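Local coordinates for D-galactonate dehydratase family member RspA (Pantoea ananatis, PDB 3T6C), which has low in vitro activity as a magnesium-dependent dehydratase that converts D-gluconate to 2-dehydro-3-deoxy-D-gluconate, at residues Pro308-Lys313 against Ile336-Asn341; Thr37-Ile42 against Asp381-Val386; Pro132-Leu137 against Ala398-Lys403; Val32-Thr37 against Ser73-Tyr78. All blocks are in the same frame, centred on the assembly; numbering follows the deposited sequence.

Contact 1: residues Pro308-Lys313 against Ile336-Asn341; sequences PLIDNK and IYSELN
The Tyr-337 ring presents its edge to Asp-311 and Ile-310, and it stacks on Tyr-337 of a second subunit. Its hydroxyl donates to Asp-311: Tyr-337 OH lies 2.6 Å from Asp-311 OD1. The oxygen is met on its syn side, close to the carboxylate plane, although carboxylate and ring are turned 60° apart. Beside this bond Ile-310 CG2 touches Tyr-337 CD2 at 3.8 Å. Placing CG anti to the backbone N (chi1 -157°) carries the tyrosine ring across to the other helix.

The Asn-341 amide is gripped at both ends. Lys-313 NZ donates to Asn-341 OD1 at 3.0 Å, in the carbonyl plane. Asn-341 ND2 donates within its own segment to Tyr-337 O at 3.0 Å, and this fixes the flip of the amide. Ile-310 CG2 packs against Asn-341 CB at 3.6 Å, with the two side chains nearly perpendicular. Lys-313 NZ also bonds Asp-311 O, and Glu-281 of a third subunit forms a salt bridge with it. Lys-307 of the second subunit reaches Asn-341 OD1, and within the chain Lys-307 pairs with Asp-311 OD2.

A Schellman motif with Lys-313 as C-prime residue ends helix 303-311. That helix and helix 328-340 are consecutive outer helices of the enolase-type barrel, on either side of strand 317-318 in sequence. Here their C-terminal ends meet at a subunit interface.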
loop_
_atom_site.group_PDB
_atom_site.type_symbol
_atom_site.label_atom_id
_atom_site.label_comp_id
_atom_site.label_asym_id
_atom_site.label_seq_id
_atom_site.Cartn_x
_atom_site.Cartn_y
_atom_site.Cartn_z
ATOM N N PRO A 308 -6.636 3.122 14.752
ATOM C CA PRO A 308 -6.003 2.334 13.695
ATOM C C PRO A 308 -6.191 0.834 13.925
ATOM O O PRO A 308 -6.287 0.055 12.947
ATOM C CB PRO A 308 -4.511 2.733 13.788
ATOM C CG PRO A 308 -4.544 4.085 14.481
ATOM C CD PRO A 308 -5.677 4.021 15.431
ATOM N N LEU A 309 -6.281 0.408 15.178
ATOM C CA LEU A 309 -6.379 -1.035 15.406
ATOM C C LEU A 309 -7.752 -1.499 14.967
ATOM O O LEU A 309 -7.886 -2.592 14.374
ATOM C CB LEU A 309 -6.247 -1.368 16.883
ATOM C CG LEU A 309 -4.880 -1.046 17.511
ATOM C CD1 LEU A 309 -4.756 -1.630 18.912
ATOM C CD2 LEU A 309 -3.703 -1.384 16.691
ATOM N N ILE A 310 -8.760 -0.667 15.223
ATOM C CA ILE A 310 -10.131 -1.075 14.892
ATOM C C ILE A 310 -10.299 -0.983 13.376
ATOM O O ILE A 310 -10.824 -1.914 12.740
ATOM C CB ILE A 310 -11.141 -0.235 15.660
ATOM C CG1 ILE A 310 -11.049 -0.547 17.170
ATOM C CG2 ILE A 310 -12.567 -0.546 15.130
ATOM C CD1 ILE A 310 -11.840 0.498 18.026
ATOM N N ASP A 311 -9.817 0.100 12.763
ATOM C CA ASP A 311 -9.925 0.288 11.308
ATOM C C ASP A 311 -9.337 -0.856 10.531
ATOM O O ASP A 311 -9.899 -1.255 9.527
ATOM C CB ASP A 311 -9.137 1.561 10.893
ATOM C CG ASP A 311 -9.960 2.824 11.028
ATOM O OD1 ASP A 311 -11.212 2.747 10.930
ATOM O OD2 ASP A 311 -9.337 3.889 11.135
ATOM N N ASN A 312 -8.208 -1.354 11.003
ATOM C CA ASN A 312 -7.420 -2.363 10.296
ATOM C C ASN A 312 -7.708 -3.805 10.753
ATOM O O ASN A 312 -7.008 -4.763 10.353
ATOM C CB ASN A 312 -5.943 -1.996 10.309
ATOM C CG ASN A 312 -5.676 -0.764 9.505
ATOM O OD1 ASN A 312 -5.789 -0.798 8.267
ATOM N ND2 ASN A 312 -5.347 0.328 10.171
ATOM N N LYS A 313 -8.727 -3.975 11.591
ATOM C CA LYS A 313 -9.141 -5.321 12.026
ATOM C C LYS A 313 -8.011 -6.015 12.798
ATOM O O LYS A 313 -7.809 -7.242 12.674
ATOM C CB LYS A 313 -9.609 -6.200 10.840
ATOM C CG LYS A 313 -10.506 -5.436 9.825
ATOM C CD LYS A 313 -11.747 -4.814 10.444
ATOM C CE LYS A 313 -12.715 -4.280 9.376
ATOM N NZ LYS A 313 -12.081 -3.089 8.643
ATOM N N ILE A 336 -19.585 1.988 18.861
ATOM C CA ILE A 336 -20.143 2.116 17.491
ATOM C C ILE A 336 -19.050 1.995 16.416
ATOM O O ILE A 336 -19.222 1.273 15.408
ATOM C CB ILE A 336 -20.899 3.438 17.365
ATOM C CG1 ILE A 336 -22.231 3.296 18.116
ATOM C CG2 ILE A 336 -21.088 3.805 15.849
ATOM C CD1 ILE A 336 -22.964 4.627 18.316
ATOM N N TYR A 337 -17.927 2.646 16.635
ATOM C CA TYR A 337 -16.830 2.529 15.660
ATOM C C TYR A 337 -16.383 1.056 15.538
ATOM O O TYR A 337 -16.111 0.559 14.450
ATOM C CB TYR A 337 -15.655 3.419 16.119
ATOM C CG TYR A 337 -14.762 3.806 14.966
ATOM C CD1 TYR A 337 -15.067 4.933 14.218
ATOM C CD2 TYR A 337 -13.644 3.054 14.634
ATOM C CE1 TYR A 337 -14.316 5.299 13.123
ATOM C CE2 TYR A 337 -12.888 3.409 13.511
ATOM C CZ TYR A 337 -13.241 4.509 12.764
ATOM O OH TYR A 337 -12.458 4.879 11.685
ATOM N N SER A 338 -16.353 0.359 16.669
ATOM C CA SER A 338 -16.042 -1.077 16.691
ATOM C C SER A 338 -17.111 -1.885 15.964
ATOM O O SER A 338 -16.777 -2.755 15.103
ATOM C CB SER A 338 -15.913 -1.557 18.152
ATOM O OG SER A 338 -14.854 -0.854 18.778
ATOM N N GLU A 339 -18.387 -1.582 16.246
ATOM C CA GLU A 339 -19.501 -2.308 15.654
ATOM C C GLU A 339 -19.404 -2.321 14.136
ATOM O O GLU A 339 -19.611 -3.360 13.482
ATOM C CB GLU A 339 -20.809 -1.591 16.091
ATOM C CG GLU A 339 -22.088 -2.202 15.479
ATOM C CD GLU A 339 -23.343 -1.357 15.770
ATOM O OE1 GLU A 339 -23.313 -0.461 16.648
ATOM O OE2 GLU A 339 -24.342 -1.579 15.069
ATOM N N LEU A 340 -19.124 -1.162 13.556
ATOM C CA LEU A 340 -19.118 -1.054 12.086
ATOM C C LEU A 340 -17.890 -1.734 11.469
ATOM O O LEU A 340 -17.861 -1.976 10.257
ATOM C CB LEU A 340 -19.226 0.424 11.671
ATOM C CG LEU A 340 -20.631 1.100 11.588
ATOM C CD1 LEU A 340 -21.529 0.765 12.767
ATOM C CD2 LEU A 340 -20.521 2.622 11.432
ATOM N N ASN A 341 -16.873 -2.003 12.293
ATOM C CA ASN A 341 -15.687 -2.796 11.891
ATOM C C ASN A 341 -15.759 -4.264 12.296
ATOM O O ASN A 341 -14.762 -4.964 12.200
ATOM C CB ASN A 341 -14.408 -2.109 12.436
ATOM C CG ASN A 341 -14.045 -0.936 11.572
ATOM O OD1 ASN A 341 -13.548 -1.145 10.442
ATOM N ND2 ASN A 341 -14.349 0.301 12.037
#

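Contact 2: residues Thr37-Ile42 against Asp381-Val386; sequences TAPGGI and DALREV
Ala-38 to Gly-41 form a type I beta turn, closed by Gly-41 N donating to Ala-38 O, whose Pro-39 CA comes within 5.2 Å of Leu-383 CA on helix 381-386.

Pro-39 is the main contributor from the turn. Its ring meets three helix residues. Pro-39 CG lies 3.9 Å from Val-386 CG2, and the CG1 branch of the valine touches the same carbon. Pro-39 CB is 4.0 Å from Leu-383 CD2, with the leucine crossing the ring at about a right angle. Ala-382 CB approaches Pro-39 O at 3.4 Å. Leu-383 then continues over Gly-40. Its CG rests 3.7 Å from Gly-40 N, and its CD1 is 3.8 Å from Gly-40 CA, an approach that the absence of a side chain at Gly-40 permits.

Asn-380 links the two backbones beside this apolar patch: its ND2 donates to Pro-39 O and its OD1 accepts from Leu-383 N. Leu-44 of strand 44-51 also packs on Pro-39 and Leu-383.

Between the two segments themselves, attraction is therefore van der Waals and hydrophobic. Shape fit joins this loop of the N-terminal domain to the barrel domain, and Asn-380 beside it adds hydrogen bonds to both segments.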
loop_
_atom_site.group_PDB
_atom_site.type_symbol
_atom_site.label_atom_id
_atom_site.label_comp_id
_atom_site.label_asym_id
_atom_site.label_seq_id
_atom_site.Cartn_x
_atom_site.Cartn_y
_atom_site.Cartn_z
ATOM N N THR A 37 -12.999 7.126 48.158
ATOM C CA THR A 37 -13.418 6.066 49.092
ATOM C C THR A 37 -12.881 4.693 48.668
ATOM O O THR A 37 -12.640 4.482 47.497
ATOM C CB THR A 37 -14.994 6.045 49.236
ATOM O OG1 THR A 37 -15.384 5.111 50.242
ATOM C CG2 THR A 37 -15.720 5.659 47.936
ATOM N N ALA A 38 -12.696 3.778 49.625
ATOM C CA ALA A 38 -12.115 2.484 49.301
ATOM C C ALA A 38 -12.815 1.279 49.967
ATOM O O ALA A 38 -12.155 0.516 50.646
ATOM C CB ALA A 38 -10.609 2.495 49.680
ATOM N N PRO A 39 -14.118 1.091 49.723
ATOM C CA PRO A 39 -14.851 0.072 50.514
ATOM C C PRO A 39 -14.452 -1.342 50.146
ATOM O O PRO A 39 -14.610 -2.247 50.967
ATOM C CB PRO A 39 -16.336 0.340 50.174
ATOM C CG PRO A 39 -16.355 1.819 49.602
ATOM C CD PRO A 39 -15.006 1.914 48.869
ATOM N N GLY A 40 -13.973 -1.534 48.922
ATOM C CA GLY A 40 -13.488 -2.835 48.475
ATOM C C GLY A 40 -11.987 -3.064 48.653
ATOM O O GLY A 40 -11.451 -4.079 48.213
ATOM N N GLY A 41 -11.316 -2.163 49.350
ATOM C CA GLY A 41 -9.891 -2.274 49.606
ATOM C C GLY A 41 -9.050 -1.685 48.484
ATOM O O GLY A 41 -7.823 -1.867 48.475
ATOM N N ILE A 42 -9.706 -0.960 47.570
ATOM C CA ILE A 42 -9.059 -0.365 46.405
ATOM C C ILE A 42 -9.537 1.067 46.291
ATOM O O ILE A 42 -10.751 1.337 46.368
ATOM C CB ILE A 42 -9.391 -1.139 45.109
ATOM C CG1 ILE A 42 -8.800 -2.544 45.198
ATOM C CG2 ILE A 42 -8.773 -0.438 43.860
ATOM C CD1 ILE A 42 -9.302 -3.440 44.139
ATOM N N ASP A 381 -19.546 -6.862 50.464
ATOM C CA ASP A 381 -20.689 -6.253 51.104
ATOM C C ASP A 381 -20.505 -4.778 51.381
ATOM O O ASP A 381 -21.429 -4.000 51.221
ATOM C CB ASP A 381 -21.112 -7.044 52.335
ATOM C CG ASP A 381 -22.004 -8.227 51.953
ATOM O OD1 ASP A 381 -21.462 -9.333 51.675
ATOM O OD2 ASP A 381 -23.245 -8.027 51.878
ATOM N N ALA A 382 -19.306 -4.385 51.743
ATOM C CA ALA A 382 -19.052 -2.956 51.996
ATOM C C ALA A 382 -19.293 -2.099 50.732
ATOM O O ALA A 382 -19.916 -1.016 50.827
ATOM C CB ALA A 382 -17.641 -2.757 52.528
ATOM N N LEU A 383 -18.838 -2.566 49.572
ATOM C CA LEU A 383 -19.114 -1.873 48.321
ATOM C C LEU A 383 -20.604 -1.780 48.040
ATOM O O LEU A 383 -21.119 -0.722 47.660
ATOM C CB LEU A 383 -18.463 -2.638 47.160
ATOM C CG LEU A 383 -16.994 -2.287 46.925
ATOM C CD1 LEU A 383 -16.352 -3.315 45.977
ATOM C CD2 LEU A 383 -16.907 -0.844 46.348
ATOM N N ARG A 384 -21.305 -2.890 48.276
ATOM C CA ARG A 384 -22.741 -2.925 48.030
ATOM C C ARG A 384 -23.553 -2.010 48.957
ATOM O O ARG A 384 -24.594 -1.496 48.563
ATOM C CB ARG A 384 -23.242 -4.369 48.065
ATOM C CG ARG A 384 -22.734 -5.197 46.878
ATOM C CD ARG A 384 -23.202 -6.647 46.890
ATOM N NE ARG A 384 -22.728 -7.239 45.623
ATOM C CZ ARG A 384 -23.417 -7.203 44.466
ATOM N NH1 ARG A 384 -24.639 -6.667 44.425
ATOM N NH2 ARG A 384 -22.902 -7.713 43.355
ATOM N N GLU A 385 -23.078 -1.857 50.190
ATOM C CA GLU A 385 -23.655 -0.948 51.159
ATOM C C GLU A 385 -23.386 0.514 50.808
ATOM O O GLU A 385 -24.293 1.346 50.853
ATOM C CB GLU A 385 -23.013 -1.240 52.516
ATOM C CG GLU A 385 -23.600 -0.458 53.672
ATOM C CD GLU A 385 -23.677 -1.298 54.943
ATOM O OE1 GLU A 385 -24.589 -1.061 55.715
ATOM O OE2 GLU A 385 -22.842 -2.198 55.166
ATOM N N VAL A 386 -22.130 0.821 50.488
ATOM C CA VAL A 386 -21.736 2.213 50.154
ATOM C C VAL A 386 -22.349 2.681 48.834
ATOM O O VAL A 386 -22.673 3.848 48.681
ATOM C CB VAL A 386 -20.212 2.374 50.112
ATOM C CG1 VAL A 386 -19.810 3.752 49.590
ATOM C CG2 VAL A 386 -19.647 2.211 51.574
#

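Contact 3: residues Pro132-Leu137 against Ala398-Lys403; sequences PVYELL and AYVNDK
Pro-132 and Tyr-134 meet the run from Val-400 to Lys-403, closely at the proline and more openly at the tyrosine hydroxyl. On the tight side, the proline ring points into two backbone carbonyls. Pro-132 CG lies 3.4 Å from Asp-402 O and 3.5 Å from Lys-403 O. Pro-132 CB also sits over one face of the Tyr-134 ring, offset toward its rim. The two side chains thus present one compact surface to the loop. Tyr-134 CG sits between the backbone N and the carbonyl carbon (chi1 66°), which brings that ring face against Pro-132 CB. Tyr-134 CE2 touches Val-400 CG2 at 3.8 Å, and the two side chains run past each other in opposite directions. Asn-401 O approaches the same ring at its edge, in the ring plane.

Toward solvent, contacts become sparser and water takes part. Water 1 is 2.8 Å from Tyr-134 OH and donates to Val-400 O at 2.9 Å, bridging hydroxyl and backbone. Tyr-134 OH also rests against Asp-402, 3.7 Å from Asp-402 CB. Asp-402 and Lys-403 are exposed. An Asx turn holds the loop here: Lys-403 N donates to Asn-401 OD1 at 2.9 Å. Glu-135 makes a salt bridge with Lys-125 of a second subunit.

The contact joins the short helix 133-136, which follows helix 108-129, to the loop leaving strand 397-399, which pairs antiparallel with strand 145-151. Helix 355-367 packs against both: His-363 meets the Tyr-134 ring and bonds its backbone N, while Leu-366 packs on Val-400.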
loop_
_atom_site.group_PDB
_atom_site.type_symbol
_atom_site.label_atom_id
_atom_site.label_comp_id
_atom_site.label_asym_id
_atom_site.label_seq_id
_atom_site.Cartn_x
_atom_site.Cartn_y
_atom_site.Cartn_z
ATOM N N PRO A 132 -33.566 4.354 32.727
ATOM C CA PRO A 132 -32.159 3.955 32.809
ATOM C C PRO A 132 -31.367 4.506 31.629
ATOM O O PRO A 132 -31.935 4.645 30.539
ATOM C CB PRO A 132 -32.233 2.427 32.659
ATOM C CG PRO A 132 -33.621 2.042 33.254
ATOM C CD PRO A 132 -34.470 3.178 32.674
ATOM N N VAL A 133 -30.082 4.781 31.839
ATOM C CA VAL A 133 -29.227 5.225 30.733
ATOM C C VAL A 133 -29.273 4.197 29.594
ATOM O O VAL A 133 -29.327 4.610 28.437
ATOM C CB VAL A 133 -27.795 5.465 31.207
ATOM C CG1 VAL A 133 -26.840 5.648 30.023
ATOM C CG2 VAL A 133 -27.753 6.776 32.081
ATOM N N TYR A 134 -29.294 2.886 29.868
ATOM C CA TYR A 134 -29.393 1.925 28.717
ATOM C C TYR A 134 -30.595 2.146 27.847
ATOM O O TYR A 134 -30.559 1.794 26.664
ATOM C CB TYR A 134 -29.280 0.453 29.188
ATOM C CG TYR A 134 -30.395 -0.046 30.059
ATOM C CD1 TYR A 134 -31.641 -0.343 29.530
ATOM C CD2 TYR A 134 -30.171 -0.283 31.416
ATOM C CE1 TYR A 134 -32.647 -0.785 30.332
ATOM C CE2 TYR A 134 -31.157 -0.775 32.238
ATOM C CZ TYR A 134 -32.391 -1.008 31.695
ATOM O OH TYR A 134 -33.401 -1.477 32.490
ATOM N N GLU A 135 -31.692 2.687 28.404
ATOM C CA GLU A 135 -32.852 2.975 27.567
ATOM C C GLU A 135 -32.630 4.154 26.652
ATOM O O GLU A 135 -33.246 4.235 25.591
ATOM C CB GLU A 135 -34.116 3.236 28.390
ATOM C CG GLU A 135 -34.543 2.025 29.157
ATOM C CD GLU A 135 -35.157 0.908 28.347
ATOM O OE1 GLU A 135 -35.098 0.920 27.102
ATOM O OE2 GLU A 135 -35.772 -0.003 28.965
ATOM N N LEU A 136 -31.773 5.102 27.063
ATOM C CA LEU A 136 -31.459 6.246 26.176
ATOM C C LEU A 136 -30.519 5.887 25.028
ATOM O O LEU A 136 -30.491 6.561 24.006
ATOM C CB LEU A 136 -30.786 7.328 26.999
ATOM C CG LEU A 136 -31.533 7.710 28.264
ATOM C CD1 LEU A 136 -30.691 8.778 29.014
ATOM C CD2 LEU A 136 -32.926 8.233 27.948
ATOM N N LEU A 137 -29.722 4.844 25.222
ATOM C CA LEU A 137 -28.651 4.413 24.323
ATOM C C LEU A 137 -29.067 3.378 23.272
ATOM O O LEU A 137 -28.209 2.830 22.598
ATOM C CB LEU A 137 -27.419 3.900 25.077
ATOM C CG LEU A 137 -26.782 4.915 26.020
ATOM C CD1 LEU A 137 -25.655 4.235 26.712
ATOM C CD2 LEU A 137 -26.290 6.140 25.280
ATOM N N ALA A 398 -24.826 -10.951 34.775
ATOM C CA ALA A 398 -25.213 -9.834 35.616
ATOM C C ALA A 398 -26.554 -9.262 35.191
ATOM O O ALA A 398 -26.887 -9.166 33.987
ATOM C CB ALA A 398 -24.163 -8.727 35.583
ATOM N N TYR A 399 -27.323 -8.895 36.203
ATOM C CA TYR A 399 -28.658 -8.319 35.999
ATOM C C TYR A 399 -28.686 -6.917 36.609
ATOM O O TYR A 399 -28.682 -6.751 37.838
ATOM C CB TYR A 399 -29.675 -9.251 36.662
ATOM C CG TYR A 399 -29.676 -10.607 35.973
ATOM C CD1 TYR A 399 -30.336 -10.792 34.775
ATOM C CD2 TYR A 399 -28.948 -11.676 36.483
ATOM C CE1 TYR A 399 -30.303 -12.020 34.126
ATOM C CE2 TYR A 399 -28.905 -12.908 35.855
ATOM C CZ TYR A 399 -29.576 -13.048 34.662
ATOM O OH TYR A 399 -29.574 -14.281 34.056
ATOM N N VAL A 400 -28.735 -5.901 35.763
ATOM C CA VAL A 400 -28.778 -4.518 36.272
ATOM C C VAL A 400 -30.211 -4.177 36.646
ATOM O O VAL A 400 -31.158 -4.693 36.031
ATOM C CB VAL A 400 -28.198 -3.451 35.271
ATOM C CG1 VAL A 400 -26.770 -3.859 34.862
ATOM C CG2 VAL A 400 -29.055 -3.305 34.084
ATOM N N ASN A 401 -30.374 -3.302 37.634
ATOM C CA ASN A 401 -31.727 -2.889 37.938
ATOM C C ASN A 401 -32.269 -1.947 36.873
ATOM O O ASN A 401 -31.548 -1.462 35.971
ATOM C CB ASN A 401 -31.822 -2.246 39.329
ATOM C CG ASN A 401 -31.077 -0.932 39.424
ATOM O OD1 ASN A 401 -31.371 0.024 38.709
ATOM N ND2 ASN A 401 -30.118 -0.875 40.334
ATOM N N ASP A 402 -33.564 -1.658 37.014
ATOM C CA ASP A 402 -34.298 -0.804 36.077
ATOM C C ASP A 402 -34.521 0.654 36.514
ATOM O O ASP A 402 -35.448 1.293 35.994
ATOM C CB ASP A 402 -35.569 -1.466 35.485
ATOM C CG ASP A 402 -36.636 -1.649 36.503
ATOM O OD1 ASP A 402 -36.431 -1.234 37.658
ATOM O OD2 ASP A 402 -37.691 -2.215 36.135
ATOM N N LYS A 403 -33.824 1.089 37.570
ATOM C CA LYS A 403 -34.040 2.428 38.132
ATOM C C LYS A 403 -33.476 3.467 37.154
ATOM O O LYS A 403 -32.577 3.180 36.347
ATOM C CB LYS A 403 -33.333 2.541 39.470
ATOM C CG LYS A 403 -33.872 1.584 40.563
ATOM C CD LYS A 403 -33.229 1.870 41.989
ATOM C CE LYS A 403 -31.655 1.855 42.005
ATOM N NZ LYS A 403 -30.910 2.486 43.194
HETATM O O HOH W 1 -32.999 -3.734 34.030
#

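Contact 4: residues Val32-Thr37 against Ser73-Tyr78; sequences VKTILT and SAIDEY
In the N-terminal capping domain of the enolase superfamily, a three-stranded antiparallel sheet packs on helices, and here Thr-34 and Val-32 of its first strand meet Ile-75 and Asp-76 of helix 68-83. The strand and helix segments run nearly antiparallel, at 153°, with axes 8.0 Å apart.

One direct hydrogen bond joins them. Thr-34 has two deposited conformers; in the one described, Thr-34 OG1 donates to Asp-76 OD1 at 2.8 Å. The hydroxyl comes from above the carboxylate, 47° out of its plane. Setting OG1 anti to the carbonyl carbon (chi1 -55°) turns it toward Asp-76. That places it over Ile-75 as well, with Thr-34 OG1 3.3 Å from Ile-75 CG2. The same methyl reaches Val-32 CG1 at 4.2 Å, where the two side chains cross at about a right angle. The contact thus has an apolar side at Val-32 and Ile-75 and a polar side at Asp-76.

Water extends the polar side. Water 4 donates to Asp-76 OD2 at 2.7 Å and to Thr-34 O at 3.0 Å. Water 3 accepts from Thr-34 N at 3.1 Å and gives a weak bond to Asp-76 OD1. Asp-76 therefore serves the strand backbone through water as well as the threonine hydroxyl directly.

Strand 29-37 is an outermost strand of this sheet within the chain and pairs with strand 44-51, whose Val-47 packs on both Val-32 and Ile-75. Helix 108-129 closes the apolar side, with Ile-117 on Val-32 and Ala-113 on Ile-75.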
loop_
_atom_site.group_PDB
_atom_site.type_symbol
_atom_site.label_atom_id
_atom_site.label_comp_id
_atom_site.label_asym_id
_atom_site.label_seq_id
_atom_site.Cartn_x
_atom_site.Cartn_y
_atom_site.Cartn_z
ATOM N N VAL A 32 -20.252 20.596 42.294
ATOM C CA VAL A 32 -19.591 19.406 41.783
ATOM C C VAL A 32 -18.601 19.025 42.835
ATOM O O VAL A 32 -17.767 19.857 43.245
ATOM C CB VAL A 32 -18.831 19.671 40.454
ATOM C CG1 VAL A 32 -18.003 18.404 40.000
ATOM C CG2 VAL A 32 -19.827 20.141 39.390
ATOM N N LYS A 33 -18.646 17.773 43.274
ATOM C CA LYS A 33 -17.606 17.343 44.214
ATOM C C LYS A 33 -17.015 15.969 43.954
ATOM O O LYS A 33 -17.593 15.142 43.274
ATOM C CB LYS A 33 -18.100 17.405 45.624
ATOM C CG LYS A 33 -19.050 16.335 45.957
ATOM C CD LYS A 33 -19.268 16.413 47.457
ATOM C CE LYS A 33 -20.502 15.719 47.837
ATOM N NZ LYS A 33 -21.051 16.244 49.142
ATOM N N THR A 34 -15.838 15.736 44.514
ATOM C CA THR A 34 -15.156 14.458 44.349
ATOM C C THR A 34 -15.142 13.744 45.699
ATOM O O THR A 34 -14.821 14.356 46.722
ATOM C CB THR A 34 -13.700 14.649 43.946
ATOM O OG1 THR A 34 -13.591 15.454 42.762
ATOM C CG2 THR A 34 -13.050 13.310 43.709
ATOM N N ILE A 35 -15.471 12.449 45.688
ATOM C CA ILE A 35 -15.465 11.619 46.859
ATOM C C ILE A 35 -14.412 10.527 46.634
ATOM O O ILE A 35 -14.433 9.815 45.591
ATOM C CB ILE A 35 -16.838 10.977 47.073
ATOM C CG1 ILE A 35 -17.878 12.070 47.423
ATOM C CG2 ILE A 35 -16.787 9.980 48.218
ATOM C CD1 ILE A 35 -19.324 11.666 47.097
ATOM N N LEU A 36 -13.492 10.416 47.589
ATOM C CA LEU A 36 -12.439 9.401 47.533
ATOM C C LEU A 36 -12.787 8.367 48.599
ATOM O O LEU A 36 -12.863 8.671 49.807
ATOM C CB LEU A 36 -11.066 9.994 47.810
ATOM C CG LEU A 36 -10.510 11.066 46.869
ATOM C CD1 LEU A 36 -9.070 11.456 47.223
ATOM C CD2 LEU A 36 -10.621 10.639 45.478
ATOM N N THR A 37 -12.999 7.126 48.158
ATOM C CA THR A 37 -13.418 6.066 49.092
ATOM C C THR A 37 -12.881 4.693 48.668
ATOM O O THR A 37 -12.640 4.482 47.497
ATOM C CB THR A 37 -14.994 6.045 49.236
ATOM O OG1 THR A 37 -15.384 5.111 50.242
ATOM C CG2 THR A 37 -15.720 5.659 47.936
ATOM N N SER A 73 -7.587 16.780 41.968
ATOM C CA SER A 73 -7.297 18.168 41.620
ATOM C C SER A 73 -7.901 18.545 40.252
ATOM O O SER A 73 -8.523 19.597 40.067
ATOM C CB SER A 73 -5.777 18.376 41.571
ATOM O OG SER A 73 -5.469 19.727 41.320
ATOM N N ALA A 74 -7.709 17.680 39.270
ATOM C CA ALA A 74 -8.207 17.958 37.905
ATOM C C ALA A 74 -9.719 18.201 37.898
ATOM O O ALA A 74 -10.265 18.953 37.054
ATOM C CB ALA A 74 -7.801 16.797 36.929
ATOM N N ILE A 75 -10.437 17.562 38.825
ATOM C CA ILE A 75 -11.880 17.813 38.982
ATOM C C ILE A 75 -12.132 19.065 39.855
ATOM O O ILE A 75 -12.731 20.059 39.382
ATOM C CB ILE A 75 -12.577 16.610 39.612
ATOM C CG1 ILE A 75 -12.432 15.364 38.694
ATOM C CG2 ILE A 75 -14.062 16.967 39.883
ATOM C CD1 ILE A 75 -12.710 14.034 39.427
ATOM N N ASP A 76 -11.667 19.028 41.106
ATOM C CA ASP A 76 -12.045 20.085 42.051
ATOM C C ASP A 76 -11.553 21.470 41.690
ATOM O O ASP A 76 -12.248 22.456 41.951
ATOM C CB ASP A 76 -11.527 19.750 43.447
ATOM C CG ASP A 76 -12.300 18.587 44.100
ATOM O OD1 ASP A 76 -13.342 18.144 43.565
ATOM O OD2 ASP A 76 -11.874 18.110 45.166
ATOM N N GLU A 77 -10.351 21.568 41.150
ATOM C CA GLU A 77 -9.788 22.885 40.867
ATOM C C GLU A 77 -10.159 23.397 39.495
ATOM O O GLU A 77 -10.048 24.606 39.243
ATOM C CB GLU A 77 -8.247 22.857 41.002
ATOM C CG GLU A 77 -7.714 22.468 42.390
ATOM C CD GLU A 77 -8.229 23.328 43.536
ATOM O OE1 GLU A 77 -8.676 24.477 43.313
ATOM O OE2 GLU A 77 -8.185 22.840 44.677
ATOM N N TYR A 78 -10.582 22.495 38.605
ATOM C CA TYR A 78 -10.800 22.872 37.191
ATOM C C TYR A 78 -12.212 22.542 36.665
ATOM O O TYR A 78 -13.015 23.461 36.395
ATOM C CB TYR A 78 -9.697 22.237 36.293
ATOM C CG TYR A 78 -8.333 22.698 36.722
ATOM C CD1 TYR A 78 -7.834 23.946 36.305
ATOM C CD2 TYR A 78 -7.517 21.901 37.557
ATOM C CE1 TYR A 78 -6.625 24.389 36.721
ATOM C CE2 TYR A 78 -6.270 22.343 37.972
ATOM C CZ TYR A 78 -5.828 23.586 37.528
ATOM O OH TYR A 78 -4.571 24.021 37.933
HETATM O O HOH W 2 -15.511 20.498 44.302
HETATM O O HOH W 3 -14.952 18.103 46.292
HETATM O O HOH W 4 -12.755 16.460 47.132
#

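Contact 4 lies inside the N-terminal domain and contact 1 inside the barrel domain, while contacts 2 and 3 join the two. Contacts 2 and 4 share Thr-37, where strand 29-37 runs into the turn of contact 2; their centres are 19 Å apart. Contact 2 lies at some distance from the pocket: Gly-40 is about 10 Å from the side chain of substrate-binding Asp-352, and the side chain of Leu-383 is about 14 Å from a bound D-gluconate. In contact 1, on the opposite side of the chain's centre, the side chain of Ser-338 is about 10 Å from that of substrate-binding Arg-319. Contacts 1 and 3 approach within about 7 Å at nearest atoms.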